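Local coordinates for protein tapirin (Caldicellulosiruptor hydrothermalis, PDB 6N2C) that probably binds cellulose and so helps this extremely thermophilic bacterium adhere to plant biomass, through a zinc-containing beta-helix domain, at residues A[403-408]-A[425-430]; A[420-425]-A[434-439]. All coordinates share one frame; numbering follows the deposited sequence.

Interaction 1 (A[403-408]-A[425-430]); sequences SNLNSG and NIPSGI
Pro427 presses its ring against the backbone of 405-407, three carbonyl oxygens lying along its CB and CG side. Its CB is 3.3 Å from Asn406 O and 3.6 Å from Ser407 O, while its CG lies 3.5 Å from Leu405 O. Leu405, whose CG is anti to the backbone N (chi1 177°), crosses the ring at about a right angle, CG to Pro427 CG 4.0 Å. Beyond the ring, Leu405 CD2 and Ile430 CD1 meet tip to tip at 4.2 Å. The inner side is tight at Gly408, where a CB would run into Ile430 CD1; Gly408 O already lies 3.6 Å from Ile430 CG2. The outer side is looser and bridged by water. One water donates to Ser407 O and accepts from Gly429 N (2.9 Å); another donates to Asn425 O and weakly to Leu405 O. An alanine at Pro427 would probably open a gap beside Leu405 CG and CD2 by removing the ring's CG and CD. The Glu386 carboxylate accepts from Asn406 N and Ser407 N, probably helping to hold the loop after strand 400-403. Leu405 and Ile430 both rest on Ile411, so strand 411-413 lies against both this loop and the one before strand 434-436.

Interaction 2 (A[420-425]-A[434-439]); sequences RSIPQN and FVQNPN
Gln436 OE1 is gripped twice, by the backbone N-H of Ile422 and by a water. The N-H bond, Ile422 N to Gln436 OE1, is 2.9 Å long and fairly straight (162° at the hydrogen), with the donor tilted 16° from the carbonyl plane. The water donates to Gln436 OE1 at 2.8 Å and also to Ile422 O, so the amide oxygen is linked to Ile422 N directly and to Ile422 O through the water. Gln436 reaches them with CG anti to the backbone N (chi1 -170°) and an extended chain, its CG passing 3.3 Å from Arg420 O. Farther along, the backbones meet through CA-H...O contacts in both directions: Arg420 CA to Asn437 O, 3.3 Å, and Pro438 CA to Arg420 O, 3.6 Å. Arg420 runs its CG past Pro438 O, and its bent chain carries NE and NH2 to hydrogen bonds with Gly398 O and Thr399 OG1.

On the apolar side, Ile422 lies obliquely across Phe434 and the stem of Gln436. Its CG1 is 4.0 Å from Phe434 CB, and its CD1 rests near Phe434 O and Gln436 CB. Pro423 crosses Phe434 at about a right angle and brings CD within 4.2 Å of ring atom CE2; both side chains also touch Ile400.

Asn437 starts an Asx turn, its OD1 accepting from Asn439 N at 3.0 Å, while its ND2 is bonded to Glu418. Strand 434-436 pairs in parallel with strand 416-419 through backbone bonds of Val435 and Asn437. The arrangement is that of a parallel beta-helix near its end: the chain leaving strand 416-419 packs against strand 434-436, the outermost strand of its face.

How the interactions relate
Running from the N terminus, the chain leaves strand 400-403 into 403-408, forms strands 411-413 and 416-419, and enters a loop that supplies 420-425 and then 425-430 before strand 434-436. Interaction 1 closes the path from 403-408 to 425-430, and interaction 2 the shorter one from 420-425 to 434-439. The two closures cross, because 420-425 comes before 425-430 and 434-439 after it. Asn425 lies in a segment of each; the physical link is Ile426 CG2 packing on Phe434 CE1 at 3.8 Å, between contacts whose centres are about 15 Å apart. Together they tie the loop after strand 416-419 to the loop after strand 400-403 and to strand 434-436.

Interaction 1 (A[403-408]-A[425-430])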
# COMPACT_ATOMS: atom_id res chain seq x y z
N SER A 403 -5.28 -35.42 -5.01
CA SER A 403 -5.97 -36.23 -3.98
C SER A 403 -7.41 -35.89 -3.91
O SER A 403 -7.83 -34.78 -4.26
CB SER A 403 -5.30 -36.07 -2.64
OG SER A 403 -5.35 -34.75 -2.18
N ASN A 404 -8.21 -36.86 -3.43
CA ASN A 404 -9.67 -36.66 -3.25
C ASN A 404 -10.28 -36.14 -4.50
O ASN A 404 -11.22 -35.37 -4.47
CB ASN A 404 -9.94 -35.80 -2.05
CG ASN A 404 -9.42 -36.44 -0.80
OD1 ASN A 404 -9.79 -37.58 -0.49
ND2 ASN A 404 -8.55 -35.72 -0.05
N LEU A 405 -9.74 -36.57 -5.63
CA LEU A 405 -10.20 -36.06 -6.90
C LEU A 405 -10.65 -37.30 -7.63
O LEU A 405 -9.78 -38.12 -8.13
CB LEU A 405 -9.00 -35.40 -7.65
CG LEU A 405 -9.36 -34.88 -9.06
CD1 LEU A 405 -10.42 -33.81 -8.97
CD2 LEU A 405 -8.13 -34.41 -9.84
N ASN A 406 -11.98 -37.45 -7.70
CA ASN A 406 -12.59 -38.65 -8.27
C ASN A 406 -13.22 -38.47 -9.62
O ASN A 406 -13.12 -39.38 -10.45
CB ASN A 406 -13.59 -39.19 -7.27
CG ASN A 406 -12.92 -39.50 -5.96
OD1 ASN A 406 -11.91 -40.24 -5.94
ND2 ASN A 406 -13.39 -38.86 -4.88
N SER A 407 -13.88 -37.35 -9.86
CA SER A 407 -14.45 -37.09 -11.19
C SER A 407 -13.71 -36.02 -12.00
O SER A 407 -13.60 -36.15 -13.18
CB SER A 407 -15.91 -36.70 -11.08
OG SER A 407 -16.09 -35.43 -10.48
N GLY A 408 -13.24 -34.97 -11.35
CA GLY A 408 -12.75 -33.79 -12.07
C GLY A 408 -13.77 -33.01 -12.90
O GLY A 408 -13.39 -32.32 -13.79
N ASN A 425 -3.36 -42.25 -11.40
CA ASN A 425 -4.73 -42.31 -10.86
C ASN A 425 -5.58 -41.02 -11.19
O ASN A 425 -6.43 -40.60 -10.39
CB ASN A 425 -4.69 -42.51 -9.36
CG ASN A 425 -3.96 -43.78 -8.94
OD1 ASN A 425 -3.97 -44.76 -9.66
ND2 ASN A 425 -3.23 -43.69 -7.84
N ILE A 426 -5.33 -40.43 -12.34
CA ILE A 426 -6.15 -39.26 -12.82
C ILE A 426 -7.56 -39.81 -13.20
O ILE A 426 -7.65 -40.84 -13.84
CB ILE A 426 -5.56 -38.63 -14.03
CG1 ILE A 426 -4.17 -38.02 -13.65
CG2 ILE A 426 -6.48 -37.50 -14.53
CD1 ILE A 426 -3.30 -37.65 -14.84
N PRO A 427 -8.64 -39.09 -12.82
CA PRO A 427 -9.95 -39.54 -13.27
C PRO A 427 -10.08 -39.59 -14.78
O PRO A 427 -9.63 -38.70 -15.47
CB PRO A 427 -10.93 -38.46 -12.74
CG PRO A 427 -10.25 -37.88 -11.57
CD PRO A 427 -8.75 -37.97 -11.87
N SER A 428 -10.75 -40.63 -15.31
CA SER A 428 -10.71 -40.84 -16.73
C SER A 428 -11.26 -39.66 -17.53
O SER A 428 -10.84 -39.46 -18.67
CB SER A 428 -11.48 -42.14 -17.10
OG SER A 428 -12.84 -42.02 -16.66
N GLY A 429 -12.23 -38.97 -17.00
CA GLY A 429 -12.85 -37.84 -17.72
C GLY A 429 -12.00 -36.57 -17.89
O GLY A 429 -12.32 -35.72 -18.70
N ILE A 430 -10.88 -36.49 -17.17
CA ILE A 430 -9.88 -35.39 -17.42
C ILE A 430 -8.52 -35.86 -17.83
O ILE A 430 -7.62 -35.06 -18.05
CB ILE A 430 -9.77 -34.41 -16.26
CG1 ILE A 430 -9.38 -35.12 -14.97
CG2 ILE A 430 -11.08 -33.65 -16.14
CD1 ILE A 430 -8.94 -34.15 -13.92
O HOH W 1 -9.25 -41.06 -9.88
O HOH W 2 -13.81 -38.77 -14.62

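Interaction 2 (A[420-425]-A[434-439])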
# COMPACT_ATOMS: atom_id res chain seq x y z
N ARG A 420 5.86 -32.19 -16.70
CA ARG A 420 7.06 -33.02 -16.74
C ARG A 420 6.69 -34.50 -16.66
O ARG A 420 7.27 -35.33 -17.39
CB ARG A 420 7.97 -32.57 -15.59
CG ARG A 420 9.19 -33.49 -15.38
CD ARG A 420 9.86 -33.25 -14.06
NE ARG A 420 9.09 -33.68 -12.89
CZ ARG A 420 9.03 -34.91 -12.38
NH1 ARG A 420 9.69 -35.98 -12.92
NH2 ARG A 420 8.27 -35.10 -11.30
N SER A 421 5.69 -34.84 -15.82
CA SER A 421 5.34 -36.23 -15.50
C SER A 421 3.83 -36.24 -15.23
O SER A 421 3.33 -35.57 -14.30
CB SER A 421 6.10 -36.75 -14.32
OG SER A 421 5.84 -38.13 -14.08
N ILE A 422 3.11 -36.93 -16.08
CA ILE A 422 1.68 -37.15 -15.84
C ILE A 422 1.48 -38.02 -14.56
O ILE A 422 2.07 -39.12 -14.45
CB ILE A 422 1.04 -37.81 -17.05
CG1 ILE A 422 1.08 -36.84 -18.25
CG2 ILE A 422 -0.45 -38.07 -16.79
CD1 ILE A 422 0.57 -37.45 -19.55
N PRO A 423 0.68 -37.51 -13.60
CA PRO A 423 0.53 -38.24 -12.31
C PRO A 423 -0.43 -39.41 -12.47
O PRO A 423 -1.13 -39.50 -13.46
CB PRO A 423 -0.03 -37.19 -11.37
CG PRO A 423 -0.78 -36.24 -12.25
CD PRO A 423 -0.05 -36.22 -13.57
N GLN A 424 -0.26 -40.38 -11.56
CA GLN A 424 -1.03 -41.61 -11.62
C GLN A 424 -2.47 -41.31 -11.13
O GLN A 424 -2.73 -40.34 -10.42
CB GLN A 424 -0.42 -42.64 -10.64
CG GLN A 424 0.94 -43.21 -10.98
CD GLN A 424 1.57 -43.98 -9.77
OE1 GLN A 424 0.87 -44.47 -8.86
NE2 GLN A 424 2.89 -44.10 -9.79
N ASN A 425 -3.36 -42.25 -11.40
CA ASN A 425 -4.73 -42.31 -10.86
C ASN A 425 -5.58 -41.02 -11.19
O ASN A 425 -6.43 -40.60 -10.39
CB ASN A 425 -4.69 -42.51 -9.36
CG ASN A 425 -3.96 -43.78 -8.94
OD1 ASN A 425 -3.97 -44.76 -9.66
ND2 ASN A 425 -3.23 -43.69 -7.84
N PHE A 434 -4.03 -33.88 -20.04
CA PHE A 434 -2.64 -33.88 -19.69
C PHE A 434 -1.74 -34.31 -20.85
O PHE A 434 -2.00 -35.32 -21.52
CB PHE A 434 -2.41 -34.82 -18.49
CG PHE A 434 -3.09 -34.40 -17.21
CD1 PHE A 434 -4.47 -34.59 -17.02
CD2 PHE A 434 -2.33 -33.89 -16.14
CE1 PHE A 434 -5.07 -34.22 -15.87
CE2 PHE A 434 -2.93 -33.57 -14.97
CZ PHE A 434 -4.31 -33.73 -14.80
N VAL A 435 -0.63 -33.59 -21.04
CA VAL A 435 0.37 -33.88 -22.07
C VAL A 435 1.78 -33.90 -21.44
O VAL A 435 2.11 -32.95 -20.68
CB VAL A 435 0.34 -32.80 -23.10
CG1 VAL A 435 1.48 -33.03 -24.11
CG2 VAL A 435 -1.01 -32.77 -23.80
N GLN A 436 2.59 -34.95 -21.68
CA GLN A 436 3.84 -35.10 -20.95
C GLN A 436 4.94 -34.50 -21.76
O GLN A 436 5.06 -34.79 -22.92
CB GLN A 436 4.21 -36.56 -20.65
CG GLN A 436 5.36 -36.72 -19.71
CD GLN A 436 5.40 -38.09 -19.02
OE1 GLN A 436 4.62 -38.37 -18.07
NE2 GLN A 436 6.33 -38.94 -19.45
N ASN A 437 5.74 -33.64 -21.12
CA ASN A 437 6.91 -33.05 -21.77
C ASN A 437 7.95 -33.04 -20.67
O ASN A 437 7.93 -32.13 -19.82
CB ASN A 437 6.65 -31.64 -22.30
CG ASN A 437 7.95 -30.97 -22.78
OD1 ASN A 437 9.00 -31.61 -22.72
ND2 ASN A 437 7.87 -29.71 -23.19
N PRO A 438 8.85 -33.98 -20.70
CA PRO A 438 9.80 -34.13 -19.63
C PRO A 438 10.76 -32.94 -19.44
O PRO A 438 11.46 -32.92 -18.41
CB PRO A 438 10.59 -35.37 -20.06
CG PRO A 438 9.60 -36.16 -20.84
CD PRO A 438 8.86 -35.14 -21.64
N ASN A 439 10.85 -32.12 -20.47
CA ASN A 439 11.79 -30.96 -20.48
C ASN A 439 11.07 -29.63 -20.26
O ASN A 439 11.67 -28.58 -20.35
CB ASN A 439 12.54 -30.89 -21.81
CG ASN A 439 13.46 -32.03 -22.01
OD1 ASN A 439 13.99 -32.55 -21.05
ND2 ASN A 439 13.77 -32.33 -23.26
O HOH W 3 3.93 -40.48 -16.41